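Local atomic coordinates of PTS EIIA type-4 domain-containing protein (Streptococcus agalactiae NEM316, PDB entry 4TKZ), a protein that probably carries phosphate as the EIIA component of a mannose-family sugar phosphotransferase system, handing it on during sugar uptake. Residues 29-34 with 49-54; 96-101 with 113-118. All coordinates share one frame; numbering follows the deposited sequence.

Interaction 1. Residues 29-34 with 49-54; sequences YVVGIN and QREVID
V31 and E51 meet where the methyls of the valine lie against the carboxylate end of the glutamate. V31 CG1 comes within 3.6 Å of E51 OE1, and V31 CG2 lies 3.9 Å from E51 CD, so both branches of the valine touch the acid group, the two side chains crossing at a slant. The second touch is lighter and purely aliphatic: I33 CD1 stands 4.2 Å from E51 CG, the two side chains passing alongside with opposite headings. E51 is therefore used twice, its methylene as hydrocarbon against both strand residues and its carboxylate as a polar end. The bend at chi2 (-66°) places the carboxylate beside the V31 methyls. Outside the two segments, K3 forms a salt bridge with E51 OE1, the oxygen resting on those methyls, and this probably helps to hold the carboxylate there and to offset the cost of setting a charge beside hydrocarbon. These residues join strand 30-35, at an edge of the chain's parallel sheet, to the last turn of helix 41-52, which follows it in the right-handed beta-alpha-beta crossover leading on to strand 57-62. V31 and I33, two apart on the strand, both send their CB toward the helix. Branched residues suit an extended strand and present methyls to the helix. Alongside, V31 pairs by backbone hydrogen bonds with I4 and I6, and I33 with I6, in the neighbouring strand 3-9, whose I5 also touches V31 and E51.

Interaction 2. Residues 96-101 with 113-118; sequences LMEAVL and VDKVIT
Helix-helix packing between consecutive, nearly antiparallel helices makes this contact: E98 and A99 of helix 93-102 lie against K115 and V116 of helix 110-122, on one face of the central sheet. The short axes run 149° apart in direction and approach to 8.6 Å. The small A99 lets V116 CG2 come up against its backbone: V116 CG2 reaches A99 CA at 3.8 Å and A99 CB at 4.0 Å. A valine fits opposite, since one methyl lies directly against the small residue; its chi1 of 166° sets CG1 anti to the backbone N and leaves CG2 to meet the alanine. Nearer the surface, E98 lays its aliphatic part over the neighbouring helix, with E98 CG 3.7 Å from K115 O and 3.9 Å from V116 CA. In this alpha/beta sandwich, a parallel sheet of order 2-1-3-4 flanked by helices, the two helices share their face with helix 12-24, which packs on L96, M97 and V100. A99 touches I4 and L59, and V116 touches L88, so the apolar half of the contact continues into the sheet's side chains.

E98 and K115 cross at about a right angle, and they meet through carbon: K115 CG lies 4.0 Å from E98 CD. Their opposite charges stay apart, with E98 OE2 and K115 NZ separated by 6.5 Å. A bend at chi2 turns the glutamate carboxylate toward the C-terminal end of its own helix, where OE2 is hydrogen-bonded to S102 OG. Long side chains with polar ends serve well at such a margin: their carbons pack across the contact while the E98 carboxylate is held by S102 and the K115 amine, after a bend at chi3 (-45°), heads off from E98. I117, on another side of its helix, packs against I124 of the second subunit.

Interaction 1 closes along the chain before interaction 2 opens, and the two lie on opposite sides of the chain's centre, their centres about 18 Å apart. Their nearest atoms are about 5 Å from each other without touching. Strand 3-9 is the common neighbour and lies between them, with K3 and I5 facing one contact and I4 the other: K3 and I5 meet V31 in 29-34, whereas I4 meets A99 in 96-101 and also bonds through its backbone to V31. A glycerol, probably from crystallisation, lies about 3 Å from the E98 side chain, so it belongs to the surroundings of interaction 2.

Interaction 1. Residues 29-34 with 49-54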
loop_
_atom_site.group_PDB
_atom_site.type_symbol
_atom_site.label_atom_id
_atom_site.label_comp_id
_atom_site.label_asym_id
_atom_site.label_seq_id
_atom_site.Cartn_x
_atom_site.Cartn_y
_atom_site.Cartn_z
ATOM N N TYR A 29 2.506 17.238 9.810
ATOM C CA TYR A 29 3.240 17.269 8.554
ATOM C C TYR A 29 3.128 15.979 7.753
ATOM O O TYR A 29 4.118 15.468 7.229
ATOM C CB TYR A 29 4.699 17.606 8.826
ATOM C CG TYR A 29 4.834 18.882 9.615
ATOM C CD1 TYR A 29 4.435 20.089 9.065
ATOM C CD2 TYR A 29 5.338 18.881 10.911
ATOM C CE1 TYR A 29 4.543 21.262 9.766
ATOM C CE2 TYR A 29 5.451 20.059 11.627
ATOM C CZ TYR A 29 5.053 21.247 11.038
ATOM O OH TYR A 29 5.155 22.431 11.727
ATOM N N VAL A 30 1.913 15.452 7.675
ATOM C CA VAL A 30 1.633 14.298 6.843
ATOM C C VAL A 30 0.333 14.590 6.116
ATOM O O VAL A 30 -0.707 14.748 6.752
ATOM C CB VAL A 30 1.468 13.012 7.698
ATOM C CG1 VAL A 30 1.081 11.838 6.814
ATOM C CG2 VAL A 30 2.746 12.709 8.472
ATOM N N VAL A 31 0.391 14.699 4.789
ATOM C CA VAL A 31 -0.801 15.010 4.007
ATOM C C VAL A 31 -1.033 14.015 2.884
ATOM O O VAL A 31 -0.095 13.367 2.387
ATOM C CB VAL A 31 -0.737 16.431 3.396
ATOM C CG1 VAL A 31 -0.459 17.464 4.467
ATOM C CG2 VAL A 31 0.329 16.494 2.337
ATOM N N GLY A 32 -2.286 13.909 2.464
ATOM C CA GLY A 32 -2.620 13.051 1.345
ATOM C C GLY A 32 -3.197 13.867 0.209
ATOM O O GLY A 32 -3.955 14.816 0.430
ATOM N N ILE A 33 -2.812 13.510 -1.009
ATOM C CA ILE A 33 -3.445 14.051 -2.193
ATOM C C ILE A 33 -4.136 12.904 -2.921
ATOM O O ILE A 33 -3.480 12.035 -3.504
ATOM C CB ILE A 33 -2.409 14.751 -3.106
ATOM C CG1 ILE A 33 -1.751 15.904 -2.346
ATOM C CG2 ILE A 33 -3.068 15.256 -4.359
ATOM C CD1 ILE A 33 -0.676 16.657 -3.130
ATOM N N ASN A 34 -5.465 12.905 -2.881
ATOM C CA ASN A 34 -6.242 11.860 -3.525
ATOM C C ASN A 34 -6.452 12.131 -5.012
ATOM O O ASN A 34 -7.167 13.061 -5.379
ATOM C CB ASN A 34 -7.597 11.695 -2.823
ATOM C CG ASN A 34 -7.456 11.343 -1.349
ATOM O OD1 ASN A 34 -7.200 10.194 -0.998
ATOM N ND2 ASN A 34 -7.643 12.331 -0.482
ATOM N N GLN A 49 2.483 21.331 -5.540
ATOM C CA GLN A 49 3.148 22.618 -5.386
ATOM C C GLN A 49 2.714 23.320 -4.118
ATOM O O GLN A 49 3.540 23.823 -3.350
ATOM C CB GLN A 49 2.805 23.543 -6.558
ATOM C CG GLN A 49 3.409 23.194 -7.881
ATOM C CD GLN A 49 2.988 24.202 -8.931
ATOM O OE1 GLN A 49 2.425 23.848 -9.966
ATOM N NE2 GLN A 49 3.227 25.474 -8.647
ATOM N N ARG A 50 1.405 23.361 -3.903
ATOM C CA ARG A 50 0.860 24.011 -2.722
ATOM C C ARG A 50 1.394 23.388 -1.430
ATOM O O ARG A 50 1.702 24.100 -0.468
ATOM C CB ARG A 50 -0.671 23.970 -2.767
ATOM C CG ARG A 50 -1.348 24.681 -1.608
ATOM C CD ARG A 50 -2.852 24.790 -1.824
ATOM N NE ARG A 50 -3.544 25.129 -0.580
ATOM C CZ ARG A 50 -4.855 25.325 -0.476
ATOM N NH1 ARG A 50 -5.634 25.212 -1.544
ATOM N NH2 ARG A 50 -5.390 25.632 0.699
ATOM N N GLU A 51 1.526 22.062 -1.409
ATOM C CA GLU A 51 1.970 21.389 -0.188
ATOM C C GLU A 51 3.456 21.604 0.104
ATOM O O GLU A 51 3.879 21.475 1.245
ATOM C CB GLU A 51 1.634 19.891 -0.222
ATOM C CG GLU A 51 0.141 19.588 -0.295
ATOM C CD GLU A 51 -0.616 20.008 0.961
ATOM O OE1 GLU A 51 0.006 20.136 2.041
ATOM O OE2 GLU A 51 -1.842 20.228 0.864
ATOM N N VAL A 52 4.249 21.941 -0.912
ATOM C CA VAL A 52 5.696 22.064 -0.712
ATOM C C VAL A 52 6.233 23.493 -0.551
ATOM O O VAL A 52 7.416 23.664 -0.267
ATOM C CB VAL A 52 6.517 21.347 -1.828
ATOM C CG1 VAL A 52 6.106 19.902 -1.951
ATOM C CG2 VAL A 52 6.352 22.061 -3.169
ATOM N N ILE A 53 5.375 24.500 -0.722
ATOM C CA ILE A 53 5.795 25.912 -0.686
ATOM C C ILE A 53 6.787 26.207 0.436
ATOM O O ILE A 53 7.865 26.750 0.206
ATOM C CB ILE A 53 4.589 26.859 -0.469
ATOM C CG1 ILE A 53 3.552 26.692 -1.579
ATOM C CG2 ILE A 53 5.059 28.322 -0.361
ATOM C CD1 ILE A 53 2.249 27.436 -1.324
ATOM N N ASP A 54 6.419 25.816 1.649
ATOM C CA ASP A 54 7.150 26.241 2.832
ATOM C C ASP A 54 7.933 25.119 3.507
ATOM O O ASP A 54 8.230 25.191 4.704
ATOM C CB ASP A 54 6.174 26.868 3.829
ATOM C CG ASP A 54 5.495 28.097 3.271
ATOM O OD1 ASP A 54 6.194 29.108 3.086
ATOM O OD2 ASP A 54 4.273 28.050 3.002
#

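Interaction 2. Residues 96-101 with 113-118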
loop_
_atom_site.group_PDB
_atom_site.type_symbol
_atom_site.label_atom_id
_atom_site.label_comp_id
_atom_site.label_asym_id
_atom_site.label_seq_id
_atom_site.Cartn_x
_atom_site.Cartn_y
_atom_site.Cartn_z
ATOM N N LEU A 96 5.184 3.806 5.008
ATOM C CA LEU A 96 4.600 4.937 5.730
ATOM C C LEU A 96 4.972 4.946 7.206
ATOM O O LEU A 96 5.354 5.981 7.759
ATOM C CB LEU A 96 3.072 4.934 5.587
ATOM C CG LEU A 96 2.336 6.093 6.255
ATOM C CD1 LEU A 96 2.916 7.467 5.848
ATOM C CD2 LEU A 96 0.856 6.011 5.902
ATOM N N MET A 97 4.856 3.794 7.854
ATOM C CA MET A 97 5.161 3.738 9.276
ATOM C C MET A 97 6.632 4.072 9.530
ATOM O O MET A 97 6.959 4.795 10.472
ATOM C CB MET A 97 4.793 2.369 9.857
ATOM C CG MET A 97 3.284 2.060 9.881
ATOM S SD MET A 97 2.251 3.322 10.669
ATOM C CE MET A 97 2.998 3.368 12.302
ATOM N N GLU A 98 7.518 3.578 8.675
ATOM C CA GLU A 98 8.946 3.843 8.856
ATOM C C GLU A 98 9.260 5.326 8.730
ATOM O O GLU A 98 10.020 5.882 9.528
ATOM C CB GLU A 98 9.788 3.063 7.843
ATOM C CG GLU A 98 11.279 3.040 8.215
ATOM C CD GLU A 98 11.530 2.265 9.510
ATOM O OE1 GLU A 98 11.531 1.026 9.457
ATOM O OE2 GLU A 98 11.721 2.893 10.573
ATOM N N ALA A 99 8.676 5.969 7.725
ATOM C CA ALA A 99 8.926 7.391 7.520
ATOM C C ALA A 99 8.471 8.177 8.747
ATOM O O ALA A 99 9.199 9.041 9.256
ATOM C CB ALA A 99 8.228 7.888 6.259
ATOM N N VAL A 100 7.276 7.852 9.233
ATOM C CA VAL A 100 6.700 8.540 10.382
ATOM C C VAL A 100 7.519 8.295 11.649
ATOM O O VAL A 100 7.873 9.227 12.372
ATOM C CB VAL A 100 5.250 8.093 10.614
ATOM C CG1 VAL A 100 4.749 8.551 11.992
ATOM C CG2 VAL A 100 4.343 8.606 9.496
ATOM N N LEU A 101 7.834 7.036 11.914
ATOM C CA LEU A 101 8.515 6.705 13.164
ATOM C C LEU A 101 10.012 7.042 13.182
ATOM O O LEU A 101 10.612 7.147 14.251
ATOM C CB LEU A 101 8.285 5.237 13.523
ATOM C CG LEU A 101 6.840 4.876 13.870
ATOM C CD1 LEU A 101 6.677 3.365 13.938
ATOM C CD2 LEU A 101 6.414 5.532 15.186
ATOM N N VAL A 113 15.551 8.100 3.598
ATOM C CA VAL A 113 14.994 7.259 2.527
ATOM C C VAL A 113 15.518 5.829 2.475
ATOM O O VAL A 113 14.775 4.916 2.121
ATOM C CB VAL A 113 15.169 7.888 1.123
ATOM C CG1 VAL A 113 14.184 9.005 0.933
ATOM C CG2 VAL A 113 16.594 8.357 0.917
ATOM N N ASP A 114 16.788 5.634 2.809
ATOM C CA ASP A 114 17.387 4.306 2.735
ATOM C C ASP A 114 16.763 3.345 3.749
ATOM O O ASP A 114 16.557 2.166 3.463
ATOM C CB ASP A 114 18.903 4.401 2.912
ATOM C CG ASP A 114 19.567 5.163 1.777
ATOM O OD1 ASP A 114 19.078 5.068 0.633
ATOM O OD2 ASP A 114 20.565 5.872 2.029
ATOM N N LYS A 115 16.446 3.864 4.927
ATOM C CA LYS A 115 15.773 3.075 5.953
ATOM C C LYS A 115 14.330 2.786 5.542
ATOM O O LYS A 115 13.800 1.709 5.803
ATOM C CB LYS A 115 15.798 3.850 7.265
ATOM C CG LYS A 115 15.359 3.074 8.471
ATOM C CD LYS A 115 15.927 3.724 9.723
ATOM C CE LYS A 115 17.398 4.075 9.522
ATOM N NZ LYS A 115 17.960 4.848 10.662
ATOM N N VAL A 116 13.699 3.759 4.891
ATOM C CA VAL A 116 12.306 3.628 4.480
ATOM C C VAL A 116 12.169 2.563 3.394
ATOM O O VAL A 116 11.259 1.737 3.428
ATOM C CB VAL A 116 11.750 4.988 4.000
ATOM C CG1 VAL A 116 10.438 4.811 3.271
ATOM C CG2 VAL A 116 11.579 5.939 5.191
ATOM N N ILE A 117 13.096 2.579 2.446
ATOM C CA ILE A 117 13.131 1.603 1.362
ATOM C C ILE A 117 13.340 0.197 1.900
ATOM O O ILE A 117 12.653 -0.761 1.510
ATOM C CB ILE A 117 14.294 1.912 0.400
ATOM C CG1 ILE A 117 14.047 3.220 -0.348
ATOM C CG2 ILE A 117 14.494 0.759 -0.581
ATOM C CD1 ILE A 117 12.797 3.206 -1.173
ATOM N N THR A 118 14.316 0.078 2.789
ATOM C CA THR A 118 14.640 -1.202 3.404
ATOM C C THR A 118 13.413 -1.788 4.081
ATOM O O THR A 118 13.069 -2.953 3.850
ATOM C CB THR A 118 15.768 -1.037 4.435
ATOM O OG1 THR A 118 16.972 -0.640 3.762
ATOM C CG2 THR A 118 16.001 -2.340 5.199
#